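Virulent strain associated lipoprotein (Borreliella spielmanii A14S, PDB 6FZZ) is an outer surface lipoprotein of the PFam54 family that may bind glutathione, as does its Borrelia burgdorferi relative BBE31, which is important in colonizing the mammalian host. Local coordinates at residues N118-Y121 / T122-L126; K38-K41 / E42-E45. All blocks are in the same frame, centred on the assembly; numbering follows the deposited sequence.

Contact 1 (N118-Y121 / T122-L126); sequences NIDY and TIIHL
T122 sends both its hydroxyl and its backbone N-H to one acceptor, the carbonyl oxygen of N118 one turn earlier. The hydroxyl bond is the shorter, 2.7 Å from T122 OG1 to N118 O, and it meets the carbonyl nearly end on (C=O...donor angle 159°). The amide, T122 N, lies 3.1 Å from N118 O but stands well above the carbonyl plane. With OG1 anti to its own carbonyl carbon (chi1 -56°), the hydroxyl is turned back along the helix, and this buried polar group spends its proton on the backbone. I119 and I123, also four apart, lie side by side and point the same way; the branch methyl I119 CG2 meets the end methyl I123 CD1 at 3.6 Å. I124 differs from I123 in its first torsion: its CG1 sits between backbone N and carbonyl carbon (chi1 66°), which carries CG1 to 3.3 Å from Y121 O. That oxygen also accepts the amide of H125, and the N-H of I124 runs almost straight to D120 O.

Further out, the polar ends of N118 and D120 are held by other helices. N118 bonds through OD1 to K205 and through ND2 to S201, both on helix 180-209, while D120 OD1 forms a salt bridge with R33 of helix 15-41. T122 packs on F148 and L151 of helix 138-170, where I119 also touches L151, and I123 reaches A29 of helix 15-41. The successive i to i+4 amide bonds are those of a regular alpha-helix, and a threonine hydroxyl bonded to the i-4 carbonyl is a common way of satisfying such a side chain inside one; here they lie in the last turns of the partly buried helix 105-126, in an all-helical fold.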
loop_
_atom_site.group_PDB
_atom_site.type_symbol
_atom_site.label_atom_id
_atom_site.label_comp_id
_atom_site.label_asym_id
_atom_site.label_seq_id
_atom_site.Cartn_x
_atom_site.Cartn_y
_atom_site.Cartn_z
ATOM N N ASN A 118 -3.518 -6.186 1.491
ATOM C CA ASN A 118 -3.356 -7.547 1.004
ATOM C C ASN A 118 -1.925 -7.984 1.213
ATOM O O ASN A 118 -1.644 -9.146 1.485
ATOM C CB ASN A 118 -3.783 -7.691 -0.469
ATOM C CG ASN A 118 -5.290 -7.595 -0.647
ATOM O OD1 ASN A 118 -6.033 -7.897 0.284
ATOM N ND2 ASN A 118 -5.744 -7.190 -1.855
ATOM N N ILE A 119 -1.008 -7.066 0.992
ATOM C CA ILE A 119 0.414 -7.328 1.274
ATOM C C ILE A 119 0.652 -7.591 2.756
ATOM O O ILE A 119 1.336 -8.540 3.121
ATOM C CB ILE A 119 1.302 -6.178 0.760
ATOM C CG1 ILE A 119 1.327 -6.278 -0.761
ATOM C CG2 ILE A 119 2.718 -6.280 1.324
ATOM C CD1 ILE A 119 1.884 -5.095 -1.477
ATOM N N ASP A 120 0.125 -6.722 3.584
ATOM C CA ASP A 120 0.270 -6.833 5.066
ATOM C C ASP A 120 -0.252 -8.170 5.574
ATOM O O ASP A 120 0.407 -8.851 6.370
ATOM C CB ASP A 120 -0.520 -5.717 5.718
ATOM C CG ASP A 120 -0.186 -5.585 7.207
ATOM O OD1 ASP A 120 0.941 -5.199 7.540
ATOM O OD2 ASP A 120 -0.992 -6.008 8.003
ATOM N N TYR A 121 -1.446 -8.560 5.111
ATOM C CA TYR A 121 -2.063 -9.816 5.486
ATOM C C TYR A 121 -1.232 -10.990 5.059
ATOM O O TYR A 121 -1.063 -11.949 5.796
ATOM C CB TYR A 121 -3.490 -9.927 4.910
ATOM C CG TYR A 121 -4.268 -11.097 5.452
ATOM C CD1 TYR A 121 -5.020 -10.977 6.602
ATOM C CD2 TYR A 121 -4.257 -12.312 4.807
ATOM C CE1 TYR A 121 -5.763 -12.057 7.117
ATOM C CE2 TYR A 121 -4.952 -13.425 5.300
ATOM C CZ TYR A 121 -5.735 -13.298 6.454
ATOM O OH TYR A 121 -6.475 -14.407 6.938
ATOM N N THR A 122 -0.706 -10.928 3.838
ATOM C CA THR A 122 0.136 -11.981 3.381
ATOM C C THR A 122 1.419 -12.081 4.249
ATOM O O THR A 122 1.842 -13.185 4.552
ATOM C CB THR A 122 0.480 -11.802 1.875
ATOM O OG1 THR A 122 -0.755 -11.720 1.128
ATOM C CG2 THR A 122 1.264 -12.990 1.354
ATOM N N ILE A 123 1.999 -10.944 4.642
ATOM C CA ILE A 123 3.217 -10.992 5.424
ATOM C C ILE A 123 2.957 -11.616 6.810
ATOM O O ILE A 123 3.679 -12.557 7.185
ATOM C CB ILE A 123 3.899 -9.626 5.541
ATOM C CG1 ILE A 123 4.344 -9.175 4.175
ATOM C CG2 ILE A 123 5.078 -9.759 6.485
ATOM C CD1 ILE A 123 4.637 -7.677 4.092
ATOM N N ILE A 124 1.866 -11.197 7.491
ATOM C CA ILE A 124 1.554 -11.800 8.796
ATOM C C ILE A 124 1.162 -13.256 8.704
ATOM O O ILE A 124 1.360 -14.012 9.647
ATOM C CB ILE A 124 0.544 -10.990 9.616
ATOM C CG1 ILE A 124 -0.823 -10.949 8.970
ATOM C CG2 ILE A 124 1.030 -9.548 9.759
ATOM C CD1 ILE A 124 -1.705 -9.909 9.624
ATOM N N HIS A 125 0.635 -13.661 7.553
ATOM C CA HIS A 125 0.389 -15.042 7.329
ATOM C C HIS A 125 1.649 -15.902 7.210
ATOM O O HIS A 125 1.718 -17.060 7.706
ATOM C CB HIS A 125 -0.360 -15.184 6.037
ATOM C CG HIS A 125 -0.690 -16.571 5.720
ATOM N ND1 HIS A 125 -1.649 -17.281 6.418
ATOM C CD2 HIS A 125 -0.220 -17.403 4.771
ATOM C CE1 HIS A 125 -1.705 -18.510 5.950
ATOM N NE2 HIS A 125 -0.894 -18.594 4.915
ATOM N N LEU A 126 2.623 -15.389 6.482
ATOM C CA LEU A 126 3.817 -16.184 6.181
ATOM C C LEU A 126 4.870 -16.183 7.295
ATOM O O LEU A 126 5.582 -17.206 7.503
ATOM C CB LEU A 126 4.439 -15.678 4.852
ATOM C CG LEU A 126 3.686 -15.943 3.550
ATOM C CD1 LEU A 126 4.401 -15.301 2.361
ATOM C CD2 LEU A 126 3.592 -17.424 3.264
#

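Contact 2 (K38-K41 / E42-E45)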
loop_
_atom_site.group_PDB
_atom_site.type_symbol
_atom_site.label_atom_id
_atom_site.label_comp_id
_atom_site.label_asym_id
_atom_site.label_seq_id
_atom_site.Cartn_x
_atom_site.Cartn_y
_atom_site.Cartn_z
ATOM N N LYS A 38 5.910 1.728 13.505
ATOM C CA LYS A 38 6.658 2.790 14.164
ATOM C C LYS A 38 6.207 4.168 13.690
ATOM O O LYS A 38 6.075 5.053 14.527
ATOM C CB LYS A 38 8.188 2.551 14.027
ATOM C CG LYS A 38 9.044 3.725 14.481
ATOM C CD LYS A 38 10.509 3.323 14.694
ATOM C CE LYS A 38 11.253 4.374 15.521
ATOM N NZ LYS A 38 12.722 4.171 15.516
ATOM N N LYS A 39 5.901 4.363 12.392
ATOM C CA LYS A 39 5.420 5.629 11.938
ATOM C C LYS A 39 4.028 5.939 12.554
ATOM O O LYS A 39 3.697 7.133 12.767
ATOM C CB LYS A 39 5.282 5.746 10.401
ATOM C CG LYS A 39 6.576 5.687 9.600
ATOM C CD LYS A 39 7.456 6.858 9.955
ATOM C CE LYS A 39 8.579 7.095 8.940
ATOM N NZ LYS A 39 9.749 7.385 9.774
ATOM N N LEU A 40 3.202 4.912 12.747
ATOM C CA LEU A 40 1.931 5.127 13.469
ATOM C C LEU A 40 2.154 5.464 14.990
ATOM O O LEU A 40 1.575 6.433 15.557
ATOM C CB LEU A 40 1.016 3.943 13.298
ATOM C CG LEU A 40 -0.273 3.955 14.202
ATOM C CD1 LEU A 40 -1.263 4.970 13.682
ATOM C CD2 LEU A 40 -0.797 2.561 14.244
ATOM N N LYS A 41 3.021 4.711 15.632
ATOM C CA LYS A 41 3.327 4.968 17.028
ATOM C C LYS A 41 3.860 6.353 17.270
ATOM O O LYS A 41 3.574 6.952 18.331
ATOM C CB LYS A 41 4.253 3.863 17.595
ATOM C CG LYS A 41 3.469 2.587 17.881
ATOM C CD LYS A 41 4.319 1.325 17.958
ATOM C CE LYS A 41 5.236 1.326 19.137
ATOM N NZ LYS A 41 5.692 -0.073 19.320
ATOM N N GLU A 42 4.618 6.903 16.311
ATOM C CA GLU A 42 5.171 8.260 16.454
ATOM C C GLU A 42 4.447 9.254 15.671
ATOM O O GLU A 42 4.965 10.349 15.472
ATOM C CB GLU A 42 6.671 8.318 16.021
ATOM C CG GLU A 42 7.454 7.257 16.743
ATOM C CD GLU A 42 8.958 7.190 16.384
ATOM O OE1 GLU A 42 9.395 7.846 15.402
ATOM O OE2 GLU A 42 9.669 6.452 17.105
ATOM N N GLU A 43 3.228 8.961 15.227
ATOM C CA GLU A 43 2.544 9.926 14.372
ATOM C C GLU A 43 2.289 11.284 15.074
ATOM O O GLU A 43 1.795 11.347 16.193
ATOM C CB GLU A 43 1.276 9.363 13.704
ATOM C CG GLU A 43 0.037 9.554 14.460
ATOM C CD GLU A 43 -1.177 8.969 13.781
ATOM O OE1 GLU A 43 -1.197 8.587 12.576
ATOM O OE2 GLU A 43 -2.080 8.797 14.563
ATOM N N PRO A 44 2.597 12.366 14.383
ATOM C CA PRO A 44 2.281 13.628 14.972
ATOM C C PRO A 44 0.781 13.801 14.991
ATOM O O PRO A 44 0.038 13.060 14.328
ATOM C CB PRO A 44 2.902 14.660 14.011
ATOM C CG PRO A 44 3.653 13.907 13.002
ATOM C CD PRO A 44 3.153 12.488 13.021
ATOM N N GLU A 45 0.339 14.791 15.753
ATOM C CA GLU A 45 -1.074 15.078 15.920
ATOM C C GLU A 45 -1.636 15.500 14.586
ATOM O O GLU A 45 -2.793 15.269 14.326
ATOM C CB GLU A 45 -1.241 16.245 16.892
ATOM C CG GLU A 45 -0.883 15.872 18.314
ATOM C CD GLU A 45 -1.349 16.926 19.309
ATOM O OE1 GLU A 45 -1.231 18.105 18.957
ATOM O OE2 GLU A 45 -1.841 16.564 20.405
#
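E42 meets K38 one turn back through both backbone and side chain. Its amide still makes the helical i to i+4 bond, E42 N to K38 O at 3.0 Å. At the same residue the backbone leaves helical values (phi/psi -103/17°), so this bond belongs to the final turn of helix 15-41. A first torsion that sets CG beside the backbone N turns the E42 side chain back over that turn, with E42 CG 3.4 Å from K38 O. Beyond CG the chain is extended and passes obliquely across the lysine chain. Its OE2 approaches the methylene K38 CE at 3.1 Å, whereas the ammonium K38 NZ stays 4.1 Å from E42 OE2. The charges are opposite and probably attract, but the pair is beyond a salt bridge, and the nearest approach is made by the lysine's hydrocarbon.

E43 follows with a change of hydrogen-bond spacing. Its N-H points to L40 O, three residues back, with E43 N 3.0 Å from L40 O and the bond nearly straight at the hydrogen (165°), although the donor stands far above the carbonyl plane. The E43 side chain lies alongside that of L40, pointing the same way, with E43 OE1 3.8 Å from the methyl L40 CD1. The carboxylate is held by residues outside the two segments: OE2 forms a salt bridge with R77 and OE1 a hydrogen bond with the hydroxyl of Y81.

From P44 the chain leads away into the loop. R77 and Y81 both belong to helix 71-83, on which L40 also rests through K74 and R77. The C-terminal end of helix 15-41 and the start of its following loop are thus fastened against helix 71-83, while K38 and E42 lie at the surface.

This chain is the C-terminal, all-helical part of the lipoprotein and contains the Borrelia Bbcrasp-1 domain. From the N terminus, helix 15-41 runs to contact 2, where its last turn gives way to the loop before helix 71-83. The chain then passes through helices 71-83 and 89-102 before helix 105-126 ends in contact 1. Each contact joins adjoining segments, so neither closes a long loop; they come in series, without nesting or crossing. The centres of contacts 1 and 2 are 22 Å apart and the nearest atoms of contacts 1 and 2 about 10 Å. Helix 15-41 connects them: upstream of contact 2 it packs against contact 1, which also faces helices 138-170 and 180-209.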